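Local structure of inositol polyphosphate multikinase alpha (Arabidopsis thaliana, 4FRF) at residues Y80-M86 with L212-E218; R122-F126 with P139-R145; L156-V160 with S179-G183; L191-K195 with L255-I259; L203-N207 with A238-D242. The protein phosphorylates inositol phosphates with broad substrate specificity, using ATP to convert inositol 1,4,5-trisphosphate in two steps to inositol 1,3,4,5,6-pentakisphosphate. The contacts are given in a common frame with arbitrary orientation. Numbering follows the deposited sequence.

Interaction 1 (Y80-M86 with L212-E218); sequences YTKPSVM and LMVYENE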
# COMPACT_ATOMS: atom_id res chain seq x y z
N TYR A 80 19.96 -23.41 -10.48
CA TYR A 80 18.89 -23.79 -11.39
C TYR A 80 19.41 -24.30 -12.70
O TYR A 80 20.31 -23.69 -13.30
CB TYR A 80 17.90 -22.64 -11.60
CG TYR A 80 17.05 -22.32 -10.38
CD1 TYR A 80 15.84 -22.98 -10.16
CD2 TYR A 80 17.47 -21.37 -9.45
CE1 TYR A 80 15.08 -22.70 -9.04
CE2 TYR A 80 16.70 -21.08 -8.34
CZ TYR A 80 15.51 -21.74 -8.14
OH TYR A 80 14.77 -21.44 -7.03
N THR A 81 18.87 -25.43 -13.15
CA THR A 81 19.31 -26.06 -14.38
C THR A 81 18.63 -25.41 -15.57
O THR A 81 19.32 -24.87 -16.48
CB THR A 81 18.99 -27.58 -14.38
OG1 THR A 81 19.88 -28.27 -13.45
CG2 THR A 81 19.21 -28.13 -15.78
N LYS A 82 17.28 -25.49 -15.56
CA LYS A 82 16.49 -24.84 -16.58
C LYS A 82 15.44 -23.98 -15.89
O LYS A 82 14.36 -24.46 -15.54
CB LYS A 82 15.83 -25.87 -17.49
CG LYS A 82 16.80 -26.58 -18.37
CD LYS A 82 16.15 -27.70 -19.20
CE LYS A 82 17.22 -28.57 -19.90
NZ LYS A 82 18.40 -27.76 -20.39
N PRO A 83 15.78 -22.71 -15.64
CA PRO A 83 14.88 -21.84 -14.91
C PRO A 83 14.13 -20.90 -15.82
O PRO A 83 14.72 -20.30 -16.71
CB PRO A 83 15.84 -21.04 -14.03
CG PRO A 83 17.10 -20.94 -14.84
CD PRO A 83 17.14 -22.14 -15.76
N SER A 84 12.82 -20.80 -15.61
CA SER A 84 12.05 -19.64 -16.07
C SER A 84 12.17 -18.57 -15.01
O SER A 84 12.11 -18.87 -13.82
CB SER A 84 10.58 -20.01 -16.26
OG SER A 84 10.40 -21.01 -17.26
N VAL A 85 12.33 -17.32 -15.43
CA VAL A 85 12.53 -16.21 -14.50
C VAL A 85 11.69 -14.96 -14.88
O VAL A 85 11.41 -14.73 -16.05
CB VAL A 85 14.03 -15.84 -14.39
CG1 VAL A 85 14.58 -15.48 -15.73
CG2 VAL A 85 14.24 -14.69 -13.44
N MET A 86 11.24 -14.19 -13.88
CA MET A 86 10.49 -12.94 -14.14
C MET A 86 10.82 -11.82 -13.16
O MET A 86 10.88 -12.04 -11.96
CB MET A 86 8.98 -13.16 -14.15
CG MET A 86 8.19 -11.87 -14.36
SD MET A 86 6.44 -11.99 -13.91
CE MET A 86 5.74 -12.44 -15.50
N LEU A 212 11.97 -10.49 -7.94
CA LEU A 212 12.36 -11.52 -8.88
C LEU A 212 11.77 -12.86 -8.50
O LEU A 212 12.02 -13.36 -7.40
CB LEU A 212 13.87 -11.63 -8.92
CG LEU A 212 14.42 -12.52 -10.04
CD1 LEU A 212 15.81 -12.09 -10.41
CD2 LEU A 212 14.40 -13.98 -9.62
N MET A 213 11.03 -13.46 -9.42
CA MET A 213 10.56 -14.84 -9.27
C MET A 213 11.38 -15.77 -10.16
O MET A 213 11.85 -15.37 -11.23
CB MET A 213 9.08 -14.96 -9.62
CG MET A 213 8.18 -13.94 -8.90
SD MET A 213 6.39 -14.16 -9.17
CE MET A 213 6.23 -13.58 -10.87
N VAL A 214 11.58 -17.00 -9.71
CA VAL A 214 12.25 -18.02 -10.51
C VAL A 214 11.83 -19.41 -10.09
O VAL A 214 11.35 -19.61 -8.97
CB VAL A 214 13.81 -17.89 -10.45
CG1 VAL A 214 14.30 -17.81 -9.03
CG2 VAL A 214 14.44 -19.06 -11.15
N TYR A 215 11.97 -20.37 -11.01
CA TYR A 215 11.69 -21.77 -10.68
C TYR A 215 12.32 -22.79 -11.64
O TYR A 215 12.92 -22.43 -12.65
CB TYR A 215 10.18 -22.00 -10.50
CG TYR A 215 9.36 -21.92 -11.77
CD1 TYR A 215 9.11 -23.06 -12.54
CD2 TYR A 215 8.72 -20.73 -12.14
CE1 TYR A 215 8.31 -23.01 -13.66
CE2 TYR A 215 7.92 -20.67 -13.28
CZ TYR A 215 7.73 -21.82 -14.04
OH TYR A 215 6.93 -21.78 -15.16
N GLU A 216 12.22 -24.07 -11.27
CA GLU A 216 12.92 -25.14 -11.98
C GLU A 216 11.99 -25.84 -12.96
O GLU A 216 11.02 -26.46 -12.56
CB GLU A 216 13.45 -26.18 -10.96
CG GLU A 216 14.46 -27.18 -11.66
CD GLU A 216 15.80 -26.41 -12.01
OE1 GLU A 216 16.52 -25.97 -11.16
OE2 GLU A 216 16.04 -26.23 -13.20
N ASN A 217 12.39 -25.87 -14.23
CA ASN A 217 11.64 -26.63 -15.22
C ASN A 217 12.00 -28.12 -15.28
O ASN A 217 11.13 -28.95 -15.56
CB ASN A 217 11.76 -25.99 -16.60
CG ASN A 217 11.04 -24.66 -16.68
OD1 ASN A 217 9.83 -24.61 -16.90
ND2 ASN A 217 11.78 -23.56 -16.49
N GLU A 218 13.23 -28.46 -14.91
CA GLU A 218 13.71 -29.85 -15.01
C GLU A 218 12.64 -30.91 -14.66
O GLU A 218 12.23 -31.06 -13.49
CB GLU A 218 15.00 -30.06 -14.19
CG GLU A 218 15.91 -31.16 -14.74
CD GLU A 218 16.60 -30.78 -16.07
OE1 GLU A 218 16.45 -29.62 -16.51
OE2 GLU A 218 17.29 -31.66 -16.66

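Interaction 2 (R122-F126 with P139-R145); sequences RISGF and PERKLLR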
# COMPACT_ATOMS: atom_id res chain seq x y z
N ARG A 122 4.66 -3.62 -12.06
CA ARG A 122 5.01 -3.57 -13.49
C ARG A 122 5.94 -4.73 -13.92
O ARG A 122 7.14 -4.70 -13.63
CB ARG A 122 5.68 -2.25 -13.82
CG ARG A 122 5.55 -1.81 -15.26
CD ARG A 122 6.67 -0.84 -15.68
NE ARG A 122 7.08 0.09 -14.63
CZ ARG A 122 7.86 1.15 -14.82
NH1 ARG A 122 8.32 1.44 -16.03
NH2 ARG A 122 8.19 1.93 -13.81
N ILE A 123 5.40 -5.71 -14.65
CA ILE A 123 6.23 -6.77 -15.20
C ILE A 123 7.25 -6.19 -16.19
O ILE A 123 6.88 -5.56 -17.18
CB ILE A 123 5.38 -7.82 -15.90
CG1 ILE A 123 4.43 -8.45 -14.90
CG2 ILE A 123 6.25 -8.86 -16.49
CD1 ILE A 123 3.37 -9.26 -15.54
N SER A 124 8.54 -6.35 -15.87
CA SER A 124 9.61 -5.65 -16.58
C SER A 124 10.24 -6.57 -17.60
O SER A 124 10.93 -6.13 -18.53
CB SER A 124 10.70 -5.19 -15.60
OG SER A 124 10.32 -4.02 -14.92
N GLY A 125 10.06 -7.86 -17.37
CA GLY A 125 10.61 -8.85 -18.22
C GLY A 125 10.44 -10.21 -17.60
O GLY A 125 10.27 -10.34 -16.39
N PHE A 126 10.46 -11.22 -18.46
CA PHE A 126 10.49 -12.59 -18.04
C PHE A 126 11.13 -13.39 -19.14
O PHE A 126 11.37 -12.87 -20.22
CB PHE A 126 9.08 -13.11 -17.77
CG PHE A 126 8.19 -13.13 -18.99
CD1 PHE A 126 8.07 -14.26 -19.75
CD2 PHE A 126 7.39 -12.04 -19.30
CE1 PHE A 126 7.22 -14.30 -20.84
CE2 PHE A 126 6.55 -12.08 -20.40
CZ PHE A 126 6.48 -13.21 -21.17
N PRO A 139 10.41 -12.07 -24.30
CA PRO A 139 10.00 -10.96 -25.13
C PRO A 139 10.78 -9.70 -24.78
O PRO A 139 11.13 -9.50 -23.62
CB PRO A 139 8.53 -10.79 -24.75
CG PRO A 139 8.42 -11.38 -23.32
CD PRO A 139 9.69 -12.07 -23.00
N GLU A 140 11.03 -8.87 -25.79
CA GLU A 140 11.68 -7.58 -25.61
C GLU A 140 11.11 -6.83 -24.40
O GLU A 140 9.92 -6.96 -24.07
CB GLU A 140 11.53 -6.73 -26.86
CG GLU A 140 11.61 -5.23 -26.63
CD GLU A 140 11.67 -4.44 -27.93
OE1 GLU A 140 11.35 -5.01 -29.00
OE2 GLU A 140 12.05 -3.24 -27.88
N ARG A 141 11.96 -6.04 -23.75
CA ARG A 141 11.58 -5.34 -22.52
C ARG A 141 10.62 -4.15 -22.76
O ARG A 141 9.66 -3.96 -22.00
CB ARG A 141 12.84 -4.89 -21.76
CG ARG A 141 13.64 -6.04 -21.15
CD ARG A 141 14.84 -5.54 -20.33
NE ARG A 141 14.52 -5.40 -18.90
CZ ARG A 141 14.19 -6.42 -18.10
NH1 ARG A 141 14.12 -7.65 -18.59
NH2 ARG A 141 13.91 -6.20 -16.82
N LYS A 142 10.88 -3.37 -23.81
CA LYS A 142 9.99 -2.26 -24.20
C LYS A 142 8.54 -2.73 -24.32
O LYS A 142 7.63 -2.14 -23.75
CB LYS A 142 10.44 -1.64 -25.53
CG LYS A 142 11.57 -0.61 -25.41
CD LYS A 142 11.03 0.78 -25.07
CE LYS A 142 12.11 1.86 -25.24
NZ LYS A 142 12.49 2.07 -26.68
N LEU A 143 8.34 -3.82 -25.07
CA LEU A 143 7.02 -4.34 -25.35
C LEU A 143 6.15 -4.51 -24.11
O LEU A 143 4.94 -4.24 -24.14
CB LEU A 143 7.12 -5.67 -26.08
CG LEU A 143 5.84 -6.12 -26.78
CD1 LEU A 143 5.64 -5.31 -28.06
CD2 LEU A 143 5.88 -7.61 -27.06
N LEU A 144 6.75 -4.99 -23.02
CA LEU A 144 6.00 -5.20 -21.77
C LEU A 144 5.58 -3.88 -21.07
O LEU A 144 4.68 -3.87 -20.22
CB LEU A 144 6.79 -6.11 -20.82
CG LEU A 144 7.06 -7.54 -21.30
CD1 LEU A 144 8.01 -8.26 -20.35
CD2 LEU A 144 5.77 -8.33 -21.46
N ARG A 145 6.23 -2.77 -21.44
CA ARG A 145 5.86 -1.44 -20.93
C ARG A 145 4.44 -1.06 -21.37
O ARG A 145 3.78 -0.24 -20.73
CB ARG A 145 6.87 -0.36 -21.37
CG ARG A 145 7.82 0.13 -20.24
CD ARG A 145 9.18 0.62 -20.80
NE ARG A 145 10.06 1.24 -19.78
CZ ARG A 145 10.71 0.57 -18.81
NH1 ARG A 145 10.51 -0.73 -18.63
NH2 ARG A 145 11.52 1.23 -17.98

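Interaction 3 (L156-V160 with S179-G183); sequences LRKFV and SVYGG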
# COMPACT_ATOMS: atom_id res chain seq x y z
N LEU A 156 1.20 -13.02 -16.23
CA LEU A 156 1.46 -13.70 -14.97
C LEU A 156 0.98 -15.13 -15.00
O LEU A 156 1.34 -15.92 -14.15
CB LEU A 156 0.78 -12.98 -13.81
CG LEU A 156 1.56 -11.79 -13.26
CD1 LEU A 156 0.70 -11.05 -12.27
CD2 LEU A 156 2.82 -12.25 -12.61
N ARG A 157 0.15 -15.44 -15.98
CA ARG A 157 -0.36 -16.78 -16.13
C ARG A 157 0.46 -17.55 -17.17
O ARG A 157 0.67 -18.75 -17.04
CB ARG A 157 -1.84 -16.76 -16.52
CG ARG A 157 -2.54 -18.08 -16.32
CD ARG A 157 -3.92 -18.06 -16.89
NE ARG A 157 -4.69 -16.93 -16.38
CZ ARG A 157 -5.53 -17.01 -15.36
NH1 ARG A 157 -5.71 -18.17 -14.74
NH2 ARG A 157 -6.19 -15.92 -14.95
N LYS A 158 0.91 -16.83 -18.19
CA LYS A 158 1.86 -17.38 -19.12
C LYS A 158 3.05 -17.89 -18.32
O LYS A 158 3.48 -19.04 -18.49
CB LYS A 158 2.33 -16.31 -20.09
CG LYS A 158 1.44 -16.11 -21.31
CD LYS A 158 1.95 -14.94 -22.14
CE LYS A 158 1.36 -14.94 -23.54
NZ LYS A 158 1.74 -13.70 -24.27
N PHE A 159 3.52 -17.06 -17.40
CA PHE A 159 4.73 -17.35 -16.64
C PHE A 159 4.70 -18.73 -15.97
O PHE A 159 5.75 -19.26 -15.60
CB PHE A 159 4.97 -16.25 -15.60
CG PHE A 159 6.20 -16.46 -14.78
CD1 PHE A 159 7.44 -16.16 -15.29
CD2 PHE A 159 6.11 -16.97 -13.50
CE1 PHE A 159 8.59 -16.39 -14.54
CE2 PHE A 159 7.26 -17.21 -12.75
CZ PHE A 159 8.50 -16.91 -13.27
N VAL A 160 3.51 -19.31 -15.82
CA VAL A 160 3.38 -20.62 -15.19
C VAL A 160 2.69 -21.64 -16.09
O VAL A 160 1.98 -22.52 -15.61
CB VAL A 160 2.62 -20.55 -13.85
CG1 VAL A 160 3.55 -20.06 -12.75
CG2 VAL A 160 1.39 -19.66 -13.96
N SER A 179 2.07 -25.37 -8.43
CA SER A 179 3.35 -25.75 -7.81
C SER A 179 4.40 -24.64 -7.78
O SER A 179 5.34 -24.69 -7.00
CB SER A 179 3.93 -27.01 -8.45
OG SER A 179 3.89 -26.90 -9.84
N VAL A 180 4.22 -23.62 -8.61
CA VAL A 180 5.05 -22.44 -8.50
C VAL A 180 4.41 -21.42 -7.55
O VAL A 180 5.03 -20.99 -6.57
CB VAL A 180 5.28 -21.79 -9.86
CG1 VAL A 180 6.03 -20.49 -9.69
CG2 VAL A 180 6.03 -22.71 -10.75
N TYR A 181 3.16 -21.05 -7.82
CA TYR A 181 2.49 -20.01 -7.07
C TYR A 181 1.97 -20.57 -5.76
O TYR A 181 2.27 -20.07 -4.68
CB TYR A 181 1.35 -19.40 -7.88
CG TYR A 181 1.79 -18.49 -9.01
CD1 TYR A 181 0.95 -18.23 -10.09
CD2 TYR A 181 3.04 -17.88 -9.00
CE1 TYR A 181 1.34 -17.38 -11.11
CE2 TYR A 181 3.43 -17.03 -10.02
CZ TYR A 181 2.57 -16.78 -11.07
OH TYR A 181 2.94 -15.92 -12.08
N GLY A 182 1.20 -21.65 -5.88
CA GLY A 182 0.49 -22.23 -4.74
C GLY A 182 1.43 -23.07 -3.94
O GLY A 182 2.64 -23.01 -4.13
N GLY A 183 0.87 -23.88 -3.04
CA GLY A 183 1.70 -24.77 -2.22
C GLY A 183 2.32 -24.07 -1.01
O GLY A 183 2.52 -22.83 -1.00

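Interaction 4 (L191-K195 with L255-I259); sequences LLELK and LCSFI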
# COMPACT_ATOMS: atom_id res chain seq x y z
N LEU A 191 5.54 -14.50 -0.85
CA LEU A 191 5.11 -13.11 -1.00
C LEU A 191 4.39 -12.61 0.27
O LEU A 191 4.56 -11.45 0.69
CB LEU A 191 4.21 -12.95 -2.21
CG LEU A 191 4.92 -12.93 -3.56
CD1 LEU A 191 3.92 -12.64 -4.69
CD2 LEU A 191 6.02 -11.89 -3.56
N LEU A 192 3.63 -13.51 0.89
CA LEU A 192 2.92 -13.20 2.11
C LEU A 192 3.84 -12.88 3.27
O LEU A 192 3.64 -11.86 3.96
CB LEU A 192 1.99 -14.34 2.48
CG LEU A 192 0.71 -14.35 1.63
CD1 LEU A 192 -0.12 -15.57 1.94
CD2 LEU A 192 -0.13 -13.04 1.76
N GLU A 193 4.85 -13.71 3.48
CA GLU A 193 5.86 -13.43 4.50
C GLU A 193 6.46 -12.04 4.36
O GLU A 193 6.62 -11.32 5.36
CB GLU A 193 6.96 -14.46 4.46
CG GLU A 193 6.64 -15.71 5.23
CD GLU A 193 7.83 -16.61 5.37
OE1 GLU A 193 8.83 -16.39 4.64
OE2 GLU A 193 7.76 -17.54 6.18
N LEU A 194 6.79 -11.66 3.14
CA LEU A 194 7.32 -10.33 2.86
C LEU A 194 6.29 -9.25 3.20
O LEU A 194 6.65 -8.16 3.68
CB LEU A 194 7.71 -10.22 1.40
CG LEU A 194 9.09 -10.68 0.97
CD1 LEU A 194 9.04 -11.14 -0.46
CD2 LEU A 194 10.09 -9.57 1.14
N LYS A 195 5.02 -9.51 2.88
CA LYS A 195 3.99 -8.54 3.16
C LYS A 195 3.94 -8.24 4.65
O LYS A 195 4.10 -7.09 5.06
CB LYS A 195 2.63 -9.03 2.69
CG LYS A 195 1.47 -8.14 3.15
CD LYS A 195 0.15 -8.77 2.83
CE LYS A 195 -0.89 -8.39 3.84
NZ LYS A 195 -1.83 -9.54 4.11
N LEU A 255 3.00 -4.60 -3.45
CA LEU A 255 3.11 -5.99 -3.10
C LEU A 255 1.72 -6.57 -2.89
O LEU A 255 1.44 -7.70 -3.27
CB LEU A 255 3.95 -6.16 -1.84
CG LEU A 255 4.19 -7.60 -1.38
CD1 LEU A 255 5.01 -8.34 -2.42
CD2 LEU A 255 4.87 -7.66 -0.00
N CYS A 256 0.83 -5.76 -2.34
CA CYS A 256 -0.50 -6.26 -2.00
C CYS A 256 -1.35 -6.49 -3.25
O CYS A 256 -2.00 -7.53 -3.37
CB CYS A 256 -1.20 -5.34 -0.99
SG CYS A 256 -0.61 -5.57 0.72
N SER A 257 -1.30 -5.55 -4.19
CA SER A 257 -1.91 -5.74 -5.49
C SER A 257 -1.29 -7.00 -6.14
O SER A 257 -1.99 -7.97 -6.48
CB SER A 257 -1.64 -4.51 -6.35
OG SER A 257 -2.36 -4.56 -7.56
N PHE A 258 0.03 -7.02 -6.24
CA PHE A 258 0.65 -8.19 -6.78
C PHE A 258 0.12 -9.45 -6.11
O PHE A 258 -0.29 -10.38 -6.79
CB PHE A 258 2.17 -8.11 -6.68
CG PHE A 258 2.89 -9.04 -7.63
CD1 PHE A 258 3.17 -8.64 -8.93
CD2 PHE A 258 3.28 -10.31 -7.21
CE1 PHE A 258 3.84 -9.50 -9.81
CE2 PHE A 258 3.93 -11.17 -8.08
CZ PHE A 258 4.20 -10.77 -9.38
N ILE A 259 0.07 -9.48 -4.78
CA ILE A 259 -0.35 -10.71 -4.10
C ILE A 259 -1.75 -11.12 -4.53
O ILE A 259 -2.07 -12.31 -4.61
CB ILE A 259 -0.30 -10.60 -2.55
CG1 ILE A 259 1.15 -10.60 -2.08
CG2 ILE A 259 -1.03 -11.77 -1.89
CD1 ILE A 259 1.30 -11.00 -0.62

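Interaction 5 (L203-N207 with A238-D242); sequences LYHFN and AHVLD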
# COMPACT_ATOMS: atom_id res chain seq x y z
N LEU A 203 12.86 0.22 8.60
CA LEU A 203 14.31 0.38 8.49
C LEU A 203 14.72 0.93 7.13
O LEU A 203 15.52 1.88 7.04
CB LEU A 203 15.01 -0.95 8.75
CG LEU A 203 14.62 -1.64 10.06
CD1 LEU A 203 14.94 -3.15 10.02
CD2 LEU A 203 15.30 -0.97 11.25
N TYR A 204 14.18 0.34 6.07
CA TYR A 204 14.56 0.76 4.73
C TYR A 204 13.33 1.11 3.90
O TYR A 204 12.24 0.55 4.12
CB TYR A 204 15.37 -0.34 4.03
CG TYR A 204 16.57 -0.81 4.83
CD1 TYR A 204 17.79 -0.16 4.74
CD2 TYR A 204 16.47 -1.90 5.68
CE1 TYR A 204 18.88 -0.58 5.48
CE2 TYR A 204 17.56 -2.33 6.42
CZ TYR A 204 18.76 -1.67 6.32
OH TYR A 204 19.85 -2.08 7.06
N HIS A 205 13.50 2.10 3.02
CA HIS A 205 12.55 2.36 1.94
C HIS A 205 13.16 1.87 0.64
O HIS A 205 14.18 2.42 0.17
CB HIS A 205 12.24 3.84 1.83
CG HIS A 205 11.33 4.35 2.90
ND1 HIS A 205 11.21 5.69 3.19
CD2 HIS A 205 10.50 3.70 3.74
CE1 HIS A 205 10.34 5.84 4.17
NE2 HIS A 205 9.89 4.65 4.52
N PHE A 206 12.52 0.88 0.04
CA PHE A 206 13.07 0.24 -1.14
C PHE A 206 12.71 0.97 -2.44
O PHE A 206 12.05 0.42 -3.31
CB PHE A 206 12.64 -1.22 -1.19
CG PHE A 206 13.30 -2.07 -0.15
CD1 PHE A 206 14.60 -2.55 -0.34
CD2 PHE A 206 12.67 -2.33 1.06
CE1 PHE A 206 15.24 -3.33 0.62
CE2 PHE A 206 13.29 -3.10 2.04
CZ PHE A 206 14.57 -3.61 1.82
N ASN A 207 13.21 2.19 -2.60
CA ASN A 207 12.89 3.00 -3.77
C ASN A 207 13.26 2.33 -5.06
O ASN A 207 14.42 2.03 -5.28
CB ASN A 207 13.66 4.31 -3.73
CG ASN A 207 13.25 5.20 -2.59
OD1 ASN A 207 14.00 6.11 -2.24
ND2 ASN A 207 12.06 4.97 -2.03
N ALA A 238 20.06 0.29 -5.69
CA ALA A 238 20.75 1.55 -5.95
C ALA A 238 20.15 2.72 -5.19
O ALA A 238 20.86 3.64 -4.80
CB ALA A 238 20.77 1.85 -7.44
N HIS A 239 18.83 2.67 -4.95
CA HIS A 239 18.11 3.83 -4.43
C HIS A 239 17.51 3.61 -3.06
O HIS A 239 16.72 4.42 -2.60
CB HIS A 239 17.01 4.24 -5.39
CG HIS A 239 17.50 4.61 -6.75
ND1 HIS A 239 17.68 5.92 -7.15
CD2 HIS A 239 17.89 3.84 -7.80
CE1 HIS A 239 18.14 5.94 -8.39
NE2 HIS A 239 18.28 4.69 -8.80
N VAL A 240 17.86 2.51 -2.41
CA VAL A 240 17.37 2.30 -1.06
C VAL A 240 17.69 3.51 -0.16
O VAL A 240 18.67 4.22 -0.40
CB VAL A 240 17.93 1.03 -0.44
CG1 VAL A 240 17.59 0.97 1.03
CG2 VAL A 240 17.37 -0.17 -1.16
N LEU A 241 16.80 3.78 0.79
CA LEU A 241 17.06 4.79 1.82
C LEU A 241 16.55 4.36 3.19
O LEU A 241 15.73 3.42 3.33
CB LEU A 241 16.43 6.12 1.44
CG LEU A 241 17.12 6.89 0.33
CD1 LEU A 241 16.12 7.69 -0.47
CD2 LEU A 241 18.23 7.80 0.89
N ASP A 242 17.02 5.06 4.21
CA ASP A 242 16.57 4.81 5.57
C ASP A 242 15.13 5.23 5.72
O ASP A 242 14.80 6.40 5.58
CB ASP A 242 17.46 5.53 6.58
CG ASP A 242 18.88 5.00 6.57
OD1 ASP A 242 19.05 3.77 6.80
OD2 ASP A 242 19.83 5.78 6.29

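Interaction 1 (Y80-M86 with L212-E218)
Ser84 loses 76 Å² to the other segment, more than any other residue here. It lies opposite Tyr215 in an uneven antiparallel hydrogen-bonded pair: Tyr215 N to Ser84 O measures 3.2 Å, while the return bond from Ser84 N to Tyr215 O is weak at 3.4 Å. Side chains add to this pairing: Asn217 ND2 donates to Ser84 OG (3.0 Å) and to Lys82 O (2.9 Å). Tyr80, with 75 Å² covered, precedes the strand; Val214 CG2 sits 4.0 Å from its ring centroid and 3° off the normal, a CH-pi contact, while the Tyr80 hydroxyl bonds to Arg229 O. Strands 83-90 and 209-216 are neighbours in the five-stranded antiparallel sheet; over 83-86 and 212-216 the axes come within 4.8 Å, at 168°. Pro83 opens the PxxxDxKxG signature of inositol phosphate kinases. Where the chain enters from Tyr80, the Glu216 carboxylate accepts two amides: Lys82 N to Glu216 OE2 is 2.8 Å, Thr81 N to Glu216 OE1 3.1 Å. Met86 (73 Å²) pairs with Met213, Met86 N to Met213 O at 3.0 Å and Met213 N to Met86 O at 2.9 Å; Met86 SD meets Met213 CE at 3.4 Å.

Interaction 2 (R122-F126 with P139-R145)
A classic beta bulge, in which Ser124 and Gly125 both face Asp87 of the adjacent strand 83-90, is the feature against which the short, weakly bonded helix 141-145 packs. Asp87 is the aspartate of the PxxxDxKxG signature of inositol phosphate kinases, so the contact lies beside a segment that in this family is associated with substrate binding. The helix runs nearly antiparallel to strand 122-126 (157°), with the axes 7.1 Å apart. Leu144 CD1 comes to 3.4 Å from Gly125 CA. A CB at Gly125 would fall 2.2 Å from Arg141 NH1, so the absence of a side chain lets the guanidinium lie there. Arg141 lays a face of its guanidinium over the backbone, with CZ 3.3 Å from Ser124 O, and reaches Asp87 in a salt bridge. Leu144 loses 78 Å², and its CD1 also lies 4.3 Å from Ile123 CG2. At the other end of the strand segment the like charges of Arg122 NH1 and Arg145 NH2 approach to 3.8 Å; Arg122 also forms a salt bridge with Asp111, which probably offsets the repulsion. No hydrogen bond crosses the interface. Phe126 closes it: Leu144 CD2 reaches the ring edge, 4.0 Å from Phe126 CE2, and Pro139 CD lies over one face, 3.9 Å from the centroid and 12° off the normal.

Interaction 3 (L156-V160 with S179-G183)
Tyr181 joins the C-terminal ends of helices 149-158 and 177-180, beside the five-stranded antiparallel sheet, and supplies 91 Å² of the 218 Å² buried between segments 156-160 and 179-183. Its chi1 of -75° (m) and chi2 of 158° carry the ring against Val160, with its hydroxyl at Leu156. Val160, also m, uses both methyls: CG1 lies over the ring face, 3.9 Å from the Tyr181 centroid and 14° off the normal, as a CH-pi contact, and CG2 is 3.7 Å from Tyr181 CE1. Val180 CB lies 3.8 Å from Val160 CG1, so the two valines meet beside the tyrosine. Phe159, at chi1 180° (t), brings CD2 to 3.6 Å from Tyr181 OH while its ring packs edge-to-face with Tyr215. Leu156 (m, t) faces Met86 and Met213 on the sheet, and its CD2 is 3.7 Å from Tyr181 OH. The phenol thus enters apolar surroundings, where its proton goes to a backbone carbonyl: Tyr181 OH donates to Leu156 O at 2.6 Å.

Interaction 4 (L191-K195 with L255-I259)
Leu255 starts the second helix segment and fills the space opposite three residues of 191-195. Its CD1 is 3.9 Å from Leu191 CD2, while its CD2 lies 3.4 Å from Lys195 CA and 4.1 Å from Leu194 CB, evidence that it lodges against the helix backbone. Next, Cys256 points sideways; SG touches the aliphatic part of Lys195 at CD, 3.9 Å away. The charged end of that lysine leads away from the contact and forms a salt bridge with Glu199 of the second subunit, so this helix edge also borders the dimer interface. Phe258, one turn on from Leu255, offers its ring edge, with CD2 3.5 Å from Leu191 CD1, and continues down to Val88 and Met213 of the sheet. Ile259 completes the row: its CD1 reaches Leu191 O (3.5 Å), Leu192 CD2 (3.4 Å) and Lys195 CB (4.1 Å). The nearest CA pairs, Leu191 with Ile259 at 6.7 Å and Lys195 with Leu255 at 6.8 Å, advance four residues in opposite directions. With axes 10.3 Å apart and crossing at -154°, the segments form an antiparallel helix pair packed on the five-stranded antiparallel sheet of the inositol phosphokinase fold, an ATP-grasp member of the protein-kinase clan.

Interaction 5 (L203-N207 with A238-D242)
This is a minimal two-stranded antiparallel sheet, separate from the five-stranded one, in which strand 204-205, soon after helix 187-200, pairs with strand 241-242, just ahead of helix 249-265. The evidence is one hydrogen-bonded pair: His205 N to Leu241 O at 2.6 Å and 171°, and Leu241 N to His205 O at 3.0 Å and 160°. Beside it, Tyr204 and Asp242 form a non-hydrogen-bonded pair with CA atoms 4.6 Å apart and diverging side chains. CA-H...O contacts extend the pairing, from Tyr204 CA to Leu241 O (3.2 Å) and from Val240 CA to His205 O (3.4 Å). An inverse gamma turn centred on Phe206 then bends the first chain, closed by a weak bond from Asn207 N to His205 O (2.9 Å). Val240 touches two aromatic residues, CG1 3.9 Å from Tyr204 CD1 and CG2 3.7 Å from Phe206 CD1. Ala238 and His239 immediately follow the Asp-Phe pair that resembles the IDF signature of the family. Because both strand hydrogen bonds are backbone ones, they occupy no polar side chain: His205 NE2 bonds Val246 O, His239 ND1 bonds the Tyr96 hydroxyl, and the His205 side chain lies about 3 Å from a sulfate probably acquired from the crystallisation liquor.

Interactions 1 and 2 share the five-stranded sheet through neighbouring strands 83-90 and 121-130, with Met86 CG 3.3 Å from Gly125 O. Interaction 3, its centre 11 Å from that of interaction 1, covers the same region: Tyr215 OH lies 2.8 Å from Phe159 O, a probable hydrogen bond. Packing continues into interaction 4 through Phe258, whose CZ is 3.8 Å from both Leu156 CD2 and Met213 CE. Interaction 5 stands apart, about 7 Å from interaction 4 at the nearest atoms and nested within its loop. The family signatures suggest that interaction 2, beside Asp87, and interaction 5, after the Asp-Phe pair, probably border the catalytic region from separate places, their centres 24 Å apart.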